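Local coordinates for uncharacterized protein (Nostoc punctiforme, PDB 2QDR) that is of unknown function but has the double-stranded beta-helix fold of the cupin clan and is a putative dioxygenase, at residues A[39-44]-A[84-89]; A[96-101]-A[144-149]; A[249-254]-A[269-274]. All blocks are in the same frame, centred on the assembly; numbering follows the deposited sequence.

The three contacts follow one another along the chain without overlap. Contact 1 pairs strand 41-42 with strand 79-86. Contact 2 joins strand 92-98, the next strand in the chain and a neighbour of 79-86 in the same sheet, to strand 146-149 of a separate four-stranded sheet. The centres of contacts 1 and 2 are about 26 Å apart. Contact 3 belongs to a different sheet, through strands 248-251 and 268-275. Its centre lies about 22 Å from that of contact 1 and about 36 Å from that of contact 2. Contacts 2 and 3 sit on opposite sides of the chain's centre. The contacts thus sample separate parts of a chain built of antiparallel sheets, in keeping with its double-stranded beta-helix fold.

Contact 1 (A[39-44]-A[84-89]); sequences GRRTAI and LTWHDS
An antiparallel beta ladder pairs R41 and T42 of strand 41-42 with W86 and T85 of strand 79-86, within a curled sheet of the cupin-type double-stranded beta-helix. R41 and W86 form the hydrogen-bonded pair. R41 N donates to W86 O at 2.9 Å, and W86 N donates to R41 O at 3.1 Å. T42 and T85 form the next, non-hydrogen-bonded pair. A weak bond from A43 N to L84 O follows. L84 and T85 also make a classic beta bulge, both facing T93 on strand 92-98.

On one face of the sheet, R41 runs alongside W86. Its CG is anti to the backbone N (chi1 -173°) and the chain is extended as far as NE. R41 CD lies 3.6 Å from W86 CZ2. The guanidinium and indole planes are 31° apart, and R41 NH1 comes obliquely to 3.3 Å from W86 CH2. R41 O sits over one face of the indole, near its rim, 3.6 Å from W86 CE3.

On the other face, the methyls T42 CG2 and T85 CG2 meet at 4.0 Å. T42 OG1 is hydrogen-bonded to Q54 OE1, and T42 also packs on Y263, which joins this pairing to strands 54-57 and 260-264.

From the loop before the strand, R40 crosses T85 at about a right angle. Its NH1 gives T85 OG1 a weak bond in the guanidinium plane, 3.4 Å long. Stronger partners are N36 O for R40 NE and Y261 OH for T85 OG1. At the loop end, G39 O approaches H87 obliquely, 3.4 Å from CD2.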
loop_
_atom_site.group_PDB
_atom_site.type_symbol
_atom_site.label_atom_id
_atom_site.label_comp_id
_atom_site.label_asym_id
_atom_site.label_seq_id
_atom_site.Cartn_x
_atom_site.Cartn_y
_atom_site.Cartn_z
ATOM N N GLY A 39 21.555 33.049 13.884
ATOM C CA GLY A 39 22.261 34.331 13.903
ATOM C C GLY A 39 23.608 34.505 13.235
ATOM O O GLY A 39 24.448 35.222 13.767
ATOM N N ARG A 40 23.813 33.897 12.067
ATOM C CA ARG A 40 25.115 33.994 11.383
ATOM C C ARG A 40 25.265 35.147 10.380
ATOM O O ARG A 40 24.308 35.585 9.753
ATOM C CB ARG A 40 25.461 32.687 10.660
ATOM C CG ARG A 40 25.616 31.480 11.565
ATOM C CD ARG A 40 26.208 30.312 10.781
ATOM N NE ARG A 40 26.342 29.094 11.583
ATOM C CZ ARG A 40 26.937 27.969 11.177
ATOM N NH1 ARG A 40 27.547 27.881 9.995
ATOM N NH2 ARG A 40 26.978 26.919 11.998
ATOM N N ARG A 41 26.515 35.586 10.244
ATOM C CA ARG A 41 26.934 36.646 9.355
ATOM C C ARG A 41 27.385 35.956 8.069
ATOM O O ARG A 41 28.096 34.963 8.160
ATOM C CB ARG A 41 28.104 37.390 9.983
ATOM C CG ARG A 41 28.590 38.660 9.288
ATOM C CD ARG A 41 29.867 39.123 10.004
ATOM N NE ARG A 41 30.450 40.413 9.591
ATOM C CZ ARG A 41 31.144 40.646 8.462
ATOM N NH1 ARG A 41 31.311 39.707 7.524
ATOM N NH2 ARG A 41 31.638 41.863 8.240
ATOM N N THR A 42 26.996 36.448 6.900
ATOM C CA THR A 42 27.443 35.833 5.651
ATOM C C THR A 42 28.733 36.503 5.173
ATOM O O THR A 42 29.187 37.500 5.749
ATOM C CB THR A 42 26.391 35.952 4.563
ATOM O OG1 THR A 42 26.206 37.336 4.240
ATOM C CG2 THR A 42 25.075 35.339 5.039
ATOM N N ALA A 43 29.325 35.930 4.129
ATOM C CA ALA A 43 30.541 36.456 3.518
ATOM C C ALA A 43 30.265 37.771 2.806
ATOM O O ALA A 43 31.148 38.599 2.703
ATOM C CB ALA A 43 31.124 35.459 2.532
ATOM N N ILE A 44 29.041 37.956 2.325
ATOM C CA ILE A 44 28.636 39.174 1.614
ATOM C C ILE A 44 27.939 40.255 2.473
ATOM O O ILE A 44 27.577 41.299 1.931
ATOM C CB ILE A 44 27.689 38.818 0.408
ATOM C CG1 ILE A 44 26.271 38.391 0.861
ATOM C CG2 ILE A 44 28.340 37.749 -0.471
ATOM C CD1 ILE A 44 25.341 38.048 -0.286
ATOM N N LEU A 84 32.172 31.041 4.364
ATOM C CA LEU A 84 30.797 31.311 3.887
ATOM C C LEU A 84 29.887 32.000 4.908
ATOM O O LEU A 84 29.317 33.061 4.621
ATOM C CB LEU A 84 30.150 30.008 3.408
ATOM C CG LEU A 84 30.559 29.409 2.041
ATOM C CD1 LEU A 84 32.009 29.592 1.643
ATOM C CD2 LEU A 84 30.187 27.905 1.985
ATOM N N THR A 85 29.703 31.365 6.063
ATOM C CA THR A 85 28.891 31.913 7.158
ATOM C C THR A 85 29.520 31.553 8.478
ATOM O O THR A 85 30.207 30.538 8.582
ATOM C CB THR A 85 27.429 31.391 7.216
ATOM O OG1 THR A 85 27.423 29.962 7.352
ATOM C CG2 THR A 85 26.662 31.781 5.982
ATOM N N TRP A 86 29.315 32.406 9.476
ATOM C CA TRP A 86 29.852 32.157 10.813
ATOM C C TRP A 86 29.137 32.967 11.878
ATOM O O TRP A 86 28.430 33.927 11.581
ATOM C CB TRP A 86 31.356 32.445 10.876
ATOM C CG TRP A 86 31.761 33.884 10.721
ATOM C CD1 TRP A 86 32.102 34.754 11.723
ATOM C CD2 TRP A 86 31.878 34.619 9.500
ATOM N NE1 TRP A 86 32.426 35.978 11.199
ATOM C CE2 TRP A 86 32.295 35.923 9.837
ATOM C CE3 TRP A 86 31.674 34.305 8.155
ATOM C CZ2 TRP A 86 32.521 36.906 8.870
ATOM C CZ3 TRP A 86 31.898 35.281 7.201
ATOM C CH2 TRP A 86 32.314 36.563 7.561
ATOM N N HIS A 87 29.329 32.533 13.120
ATOM C CA HIS A 87 28.779 33.177 14.306
ATOM C C HIS A 87 29.992 33.437 15.183
ATOM O O HIS A 87 30.978 32.701 15.088
ATOM C CB HIS A 87 27.705 32.312 14.979
ATOM C CG HIS A 87 27.062 32.957 16.171
ATOM N ND1 HIS A 87 27.133 32.424 17.439
ATOM C CD2 HIS A 87 26.397 34.129 16.296
ATOM C CE1 HIS A 87 26.501 33.218 18.286
ATOM N NE2 HIS A 87 26.047 34.261 17.617
ATOM N N ASP A 88 29.945 34.488 16.005
ATOM C CA ASP A 88 31.089 34.838 16.889
ATOM C C ASP A 88 31.413 33.794 17.975
ATOM O O ASP A 88 32.536 33.779 18.465
ATOM C CB ASP A 88 30.914 36.229 17.528
ATOM C CG ASP A 88 30.993 37.368 16.507
ATOM O OD1 ASP A 88 30.710 37.145 15.306
ATOM O OD2 ASP A 88 31.332 38.498 16.921
ATOM N N SER A 89 30.445 32.946 18.341
ATOM C CA SER A 89 30.657 31.873 19.323
ATOM C C SER A 89 31.669 30.818 18.807
ATOM O O SER A 89 32.297 30.133 19.619
ATOM C CB SER A 89 29.329 31.211 19.707
#

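Contact 2 (A[96-101]-A[144-149]); sequences VVLPPK and GSWKVL
L98 turns its CG anti to its own carbonyl carbon (chi1 -57°). V148 sets CG1 anti to its backbone N (chi1 173°), and its CG2 stands anti to the carbonyl carbon and meets L98. The contact joins two antiparallel sheets of the double-stranded beta-helix fold. L98 ends strand 92-98 of the larger, curled sheet. V148 and W146 lie on strand 146-149 of a four-stranded sheet. No hydrogen bond runs directly between the two segments, so apolar packing and one water make the join.

Both L98 and V148 point their side chains toward the other segment, and they cross obliquely. V148 CG2 touches L98 CB at 3.5 Å and L98 CD1 at 4.1 Å. The same CD1 reaches W146 from an oblique direction, 3.8 Å from CZ3. The L98 and W146 side chains cross at about a right angle. F102 meets the W146 ring edge-to-face and also touches V148, while I156 on strand 154-160 packs against L98, which is buried.

V148 also packs against the backbone of the P99-P100 loop. Its CG2 lies 3.5 Å from P99 O, and its CG1 lies 3.9 Å from the same oxygen. An alanine here would keep CB near P99 O but would probably open a gap beside L98, whose CB would lose its methyl partner.

Further out, the carbonyls P100 O and V148 O are 3.7 Å apart and both are acceptors. A single water bridges them, donating to P100 O at 3.1 Å and to V148 O at 2.8 Å.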
loop_
_atom_site.group_PDB
_atom_site.type_symbol
_atom_site.label_atom_id
_atom_site.label_comp_id
_atom_site.label_asym_id
_atom_site.label_seq_id
_atom_site.Cartn_x
_atom_site.Cartn_y
_atom_site.Cartn_z
ATOM N N VAL A 96 36.987 24.746 2.065
ATOM C CA VAL A 96 38.434 24.648 2.241
ATOM C C VAL A 96 39.044 23.849 1.102
ATOM O O VAL A 96 38.343 23.066 0.456
ATOM C CB VAL A 96 38.847 24.016 3.620
ATOM C CG1 VAL A 96 38.291 24.835 4.784
ATOM C CG2 VAL A 96 38.424 22.549 3.761
ATOM N N VAL A 97 40.332 24.079 0.840
ATOM C CA VAL A 97 41.047 23.354 -0.202
ATOM C C VAL A 97 42.357 22.867 0.389
ATOM O O VAL A 97 43.224 23.674 0.731
ATOM C CB VAL A 97 41.315 24.200 -1.457
ATOM C CG1 VAL A 97 42.045 23.366 -2.535
ATOM C CG2 VAL A 97 39.998 24.781 -1.975
ATOM N N LEU A 98 42.483 21.548 0.508
ATOM C CA LEU A 98 43.671 20.908 1.042
ATOM C C LEU A 98 44.594 20.541 -0.123
ATOM O O LEU A 98 44.125 19.982 -1.114
ATOM C CB LEU A 98 43.277 19.664 1.828
ATOM C CG LEU A 98 42.285 19.893 2.973
ATOM C CD1 LEU A 98 42.012 18.584 3.681
ATOM C CD2 LEU A 98 42.774 20.929 3.984
ATOM N N PRO A 99 45.905 20.847 -0.015
ATOM C CA PRO A 99 46.816 20.531 -1.126
ATOM C C PRO A 99 47.165 19.033 -1.270
ATOM O O PRO A 99 46.948 18.274 -0.327
ATOM C CB PRO A 99 48.062 21.347 -0.778
ATOM C CG PRO A 99 48.053 21.441 0.682
ATOM C CD PRO A 99 46.617 21.512 1.093
ATOM N N PRO A 100 47.708 18.617 -2.443
ATOM C CA PRO A 100 48.102 17.228 -2.778
ATOM C C PRO A 100 48.824 16.395 -1.706
ATOM O O PRO A 100 48.407 15.267 -1.450
ATOM C CB PRO A 100 49.045 17.430 -3.970
ATOM C CG PRO A 100 48.504 18.600 -4.657
ATOM C CD PRO A 100 47.965 19.513 -3.593
ATOM N N LYS A 101 49.867 16.949 -1.089
ATOM C CA LYS A 101 50.640 16.235 -0.060
ATOM C C LYS A 101 50.167 16.531 1.379
ATOM O O LYS A 101 50.928 16.310 2.324
ATOM C CB LYS A 101 52.144 16.534 -0.213
ATOM C CG LYS A 101 52.740 16.154 -1.570
ATOM N N GLY A 144 42.082 9.021 13.266
ATOM C CA GLY A 144 43.469 8.624 13.030
ATOM C C GLY A 144 44.145 9.642 12.115
ATOM O O GLY A 144 43.575 10.707 11.843
ATOM N N SER A 145 45.362 9.329 11.650
ATOM C CA SER A 145 46.089 10.212 10.732
ATOM C C SER A 145 45.240 10.384 9.480
ATOM O O SER A 145 44.639 9.413 9.009
ATOM C CB SER A 145 47.446 9.647 10.286
ATOM O OG SER A 145 48.331 9.382 11.356
ATOM N N TRP A 146 45.190 11.601 8.946
ATOM C CA TRP A 146 44.386 11.864 7.752
ATOM C C TRP A 146 45.192 12.617 6.684
ATOM O O TRP A 146 46.102 13.370 7.013
ATOM C CB TRP A 146 43.036 12.517 8.142
ATOM C CG TRP A 146 43.090 13.799 8.875
ATOM C CD1 TRP A 146 43.505 13.994 10.162
ATOM C CD2 TRP A 146 42.599 15.055 8.417
ATOM N NE1 TRP A 146 43.371 15.314 10.507
ATOM C CE2 TRP A 146 42.807 15.987 9.455
ATOM C CE3 TRP A 146 42.034 15.494 7.216
ATOM C CZ2 TRP A 146 42.472 17.339 9.326
ATOM C CZ3 TRP A 146 41.696 16.831 7.088
ATOM C CH2 TRP A 146 41.919 17.740 8.137
ATOM N N LYS A 147 44.862 12.362 5.416
ATOM C CA LYS A 147 45.581 12.927 4.267
ATOM C C LYS A 147 44.761 13.042 2.993
ATOM O O LYS A 147 43.694 12.436 2.878
ATOM C CB LYS A 147 46.773 12.015 3.935
ATOM C CG LYS A 147 46.363 10.574 3.544
ATOM C CD LYS A 147 47.537 9.666 3.298
ATOM C CE LYS A 147 47.043 8.250 3.044
ATOM N NZ LYS A 147 48.153 7.295 2.799
ATOM N N VAL A 148 45.299 13.793 2.031
ATOM C CA VAL A 148 44.668 13.970 0.730
ATOM C C VAL A 148 45.178 12.833 -0.159
ATOM O O VAL A 148 46.360 12.509 -0.129
ATOM C CB VAL A 148 44.940 15.358 0.110
ATOM C CG1 VAL A 148 44.414 15.443 -1.321
ATOM C CG2 VAL A 148 44.294 16.451 0.950
ATOM N N LEU A 149 44.266 12.243 -0.936
ATOM C CA LEU A 149 44.555 11.131 -1.832
ATOM C C LEU A 149 44.607 11.534 -3.290
ATOM O O LEU A 149 44.105 12.592 -3.674
ATOM C CB LEU A 149 43.461 10.075 -1.703
ATOM C CG LEU A 149 43.284 9.375 -0.363
ATOM C CD1 LEU A 149 41.991 8.566 -0.383
ATOM C CD2 LEU A 149 44.489 8.501 -0.042
HETATM O O HOH W 1 47.651 12.501 -2.640
#

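Contact 3 (A[249-254]-A[269-274]); sequences CDVGDY and TLPRHI
Backbone hydrogen bonds tie D250 to I274 in both directions. D250 N donates to I274 O at 2.7 Å, and I274 N donates to D250 O at 2.8 Å. Two residues on, G252 N donates to R272 O at 3.1 Å. V251 and H273 lie between these bonds as a non-hydrogen-bonded antiparallel pair.

The aromatic contacts centre on H273. V251 CG2, anti to its backbone N, sits over one face of the imidazole, 4.0 Å from the ring centroid, in a CH-pi contact. C249 SG comes to the ring edge, 3.7 Å from H273 CD2, as a sulfur-aromatic contact. An unidentified ligand is modelled linked to H273 NE2, and its meaning is doubtful.

The fold element is a beta-hairpin of strands 248-251 and 254-257, whose first strand pairs with strand 268-275 in a curled sheet of this cupin-clan protein. A type II' turn from V251 to Y254 closes the hairpin, with G252 at positive phi (79°).

Apolar packing holds the turn end. V251 CG2 meets P271 CD at 3.7 Å, and P271 CB meets G252 CA at 3.6 Å.

Two salt bridges lead away from the contact: D250 OD1 with R255 NE, and R272 NE with D229 OD1.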
loop_
_atom_site.group_PDB
_atom_site.type_symbol
_atom_site.label_atom_id
_atom_site.label_comp_id
_atom_site.label_asym_id
_atom_site.label_seq_id
_atom_site.Cartn_x
_atom_site.Cartn_y
_atom_site.Cartn_z
ATOM N N CYS A 249 18.965 26.109 -10.082
ATOM C CA CYS A 249 17.635 26.397 -9.566
ATOM C C CYS A 249 17.440 27.898 -9.428
ATOM O O CYS A 249 18.163 28.562 -8.685
ATOM C CB CYS A 249 17.354 25.720 -8.237
ATOM S SG CYS A 249 15.661 26.056 -7.710
ATOM N N ASP A 250 16.494 28.426 -10.201
ATOM C CA ASP A 250 16.157 29.835 -10.158
ATOM C C ASP A 250 15.297 29.994 -8.935
ATOM O O ASP A 250 14.385 29.210 -8.745
ATOM C CB ASP A 250 15.379 30.310 -11.395
ATOM C CG ASP A 250 16.175 30.196 -12.681
ATOM O OD1 ASP A 250 17.410 30.149 -12.629
ATOM O OD2 ASP A 250 15.565 30.186 -13.760
ATOM N N VAL A 251 15.640 30.945 -8.078
ATOM C CA VAL A 251 14.859 31.241 -6.885
ATOM C C VAL A 251 14.671 32.764 -6.980
ATOM O O VAL A 251 15.569 33.546 -6.672
ATOM C CB VAL A 251 15.482 30.673 -5.576
ATOM C CG1 VAL A 251 16.981 30.972 -5.456
ATOM C CG2 VAL A 251 14.702 31.173 -4.369
ATOM N N GLY A 252 13.505 33.160 -7.491
ATOM C CA GLY A 252 13.184 34.554 -7.707
ATOM C C GLY A 252 13.920 34.887 -8.982
ATOM O O GLY A 252 13.882 34.111 -9.927
ATOM N N ASP A 253 14.617 36.014 -8.991
ATOM C CA ASP A 253 15.402 36.430 -10.170
ATOM C C ASP A 253 16.912 36.065 -10.030
ATOM O O ASP A 253 17.714 36.491 -10.855
ATOM C CB ASP A 253 15.155 37.920 -10.531
ATOM C CG ASP A 253 15.416 38.873 -9.377
ATOM O OD1 ASP A 253 15.535 38.405 -8.214
ATOM O OD2 ASP A 253 15.469 40.099 -9.631
ATOM N N TYR A 254 17.273 35.259 -9.021
ATOM C CA TYR A 254 18.643 34.800 -8.803
ATOM C C TYR A 254 18.710 33.369 -9.286
ATOM O O TYR A 254 17.791 32.596 -9.022
ATOM C CB TYR A 254 19.031 34.838 -7.322
ATOM C CG TYR A 254 20.495 34.515 -7.049
ATOM C CD1 TYR A 254 20.936 33.201 -6.865
ATOM C CD2 TYR A 254 21.438 35.536 -6.961
ATOM C CE1 TYR A 254 22.293 32.923 -6.607
ATOM C CE2 TYR A 254 22.786 35.268 -6.719
ATOM C CZ TYR A 254 23.206 33.972 -6.540
ATOM O OH TYR A 254 24.538 33.743 -6.299
ATOM N N THR A 269 11.517 34.478 3.870
ATOM C CA THR A 269 10.451 34.255 2.898
ATOM C C THR A 269 11.108 33.966 1.553
ATOM O O THR A 269 11.454 34.887 0.808
ATOM C CB THR A 269 9.508 35.460 2.844
ATOM O OG1 THR A 269 8.993 35.701 4.157
ATOM C CG2 THR A 269 8.348 35.205 1.868
ATOM N N LEU A 270 11.285 32.681 1.255
ATOM C CA LEU A 270 11.949 32.268 0.016
ATOM C C LEU A 270 11.076 32.407 -1.225
ATOM O O LEU A 270 9.942 31.926 -1.226
ATOM C CB LEU A 270 12.481 30.825 0.110
ATOM C CG LEU A 270 13.810 30.661 0.873
ATOM C CD1 LEU A 270 15.013 31.170 0.048
ATOM C CD2 LEU A 270 13.804 31.327 2.265
ATOM N N PRO A 271 11.600 33.061 -2.289
ATOM C CA PRO A 271 10.818 33.186 -3.523
ATOM C C PRO A 271 10.535 31.861 -4.217
ATOM O O PRO A 271 11.003 30.813 -3.788
ATOM C CB PRO A 271 11.726 34.032 -4.434
ATOM C CG PRO A 271 12.696 34.704 -3.532
ATOM C CD PRO A 271 12.900 33.764 -2.407
ATOM N N ARG A 272 9.779 31.936 -5.301
ATOM C CA ARG A 272 9.407 30.775 -6.083
ATOM C C ARG A 272 10.652 30.120 -6.667
ATOM O O ARG A 272 11.562 30.821 -7.085
ATOM C CB ARG A 272 8.481 31.231 -7.195
ATOM C CG ARG A 272 7.844 30.170 -8.054
ATOM C CD ARG A 272 6.955 30.858 -9.097
ATOM N NE ARG A 272 6.033 29.935 -9.740
ATOM C CZ ARG A 272 5.109 30.250 -10.654
ATOM N NH1 ARG A 272 4.955 31.493 -11.101
ATOM N NH2 ARG A 272 4.325 29.300 -11.140
ATOM N N HIS A 273 10.684 28.789 -6.664
ATOM C CA HIS A 273 11.786 27.988 -7.188
ATOM C C HIS A 273 11.410 27.381 -8.519
ATOM O O HIS A 273 10.377 26.713 -8.613
ATOM C CB HIS A 273 12.127 26.834 -6.267
ATOM C CG HIS A 273 12.795 27.229 -4.989
ATOM N ND1 HIS A 273 12.178 27.978 -4.008
ATOM C CD2 HIS A 273 14.005 26.879 -4.488
ATOM C CE1 HIS A 273 13.001 28.122 -2.982
ATOM N NE2 HIS A 273 14.112 27.456 -3.244
ATOM N N ILE A 274 12.234 27.601 -9.545
ATOM C CA ILE A 274 11.980 27.037 -10.874
ATOM C C ILE A 274 13.296 26.549 -11.482
ATOM O O ILE A 274 14.324 27.201 -11.343
ATOM C CB ILE A 274 11.279 28.034 -11.856
ATOM C CG1 ILE A 274 10.053 28.717 -11.207
ATOM C CG2 ILE A 274 10.889 27.309 -13.175
ATOM C CD1 ILE A 274 9.263 29.697 -12.114
#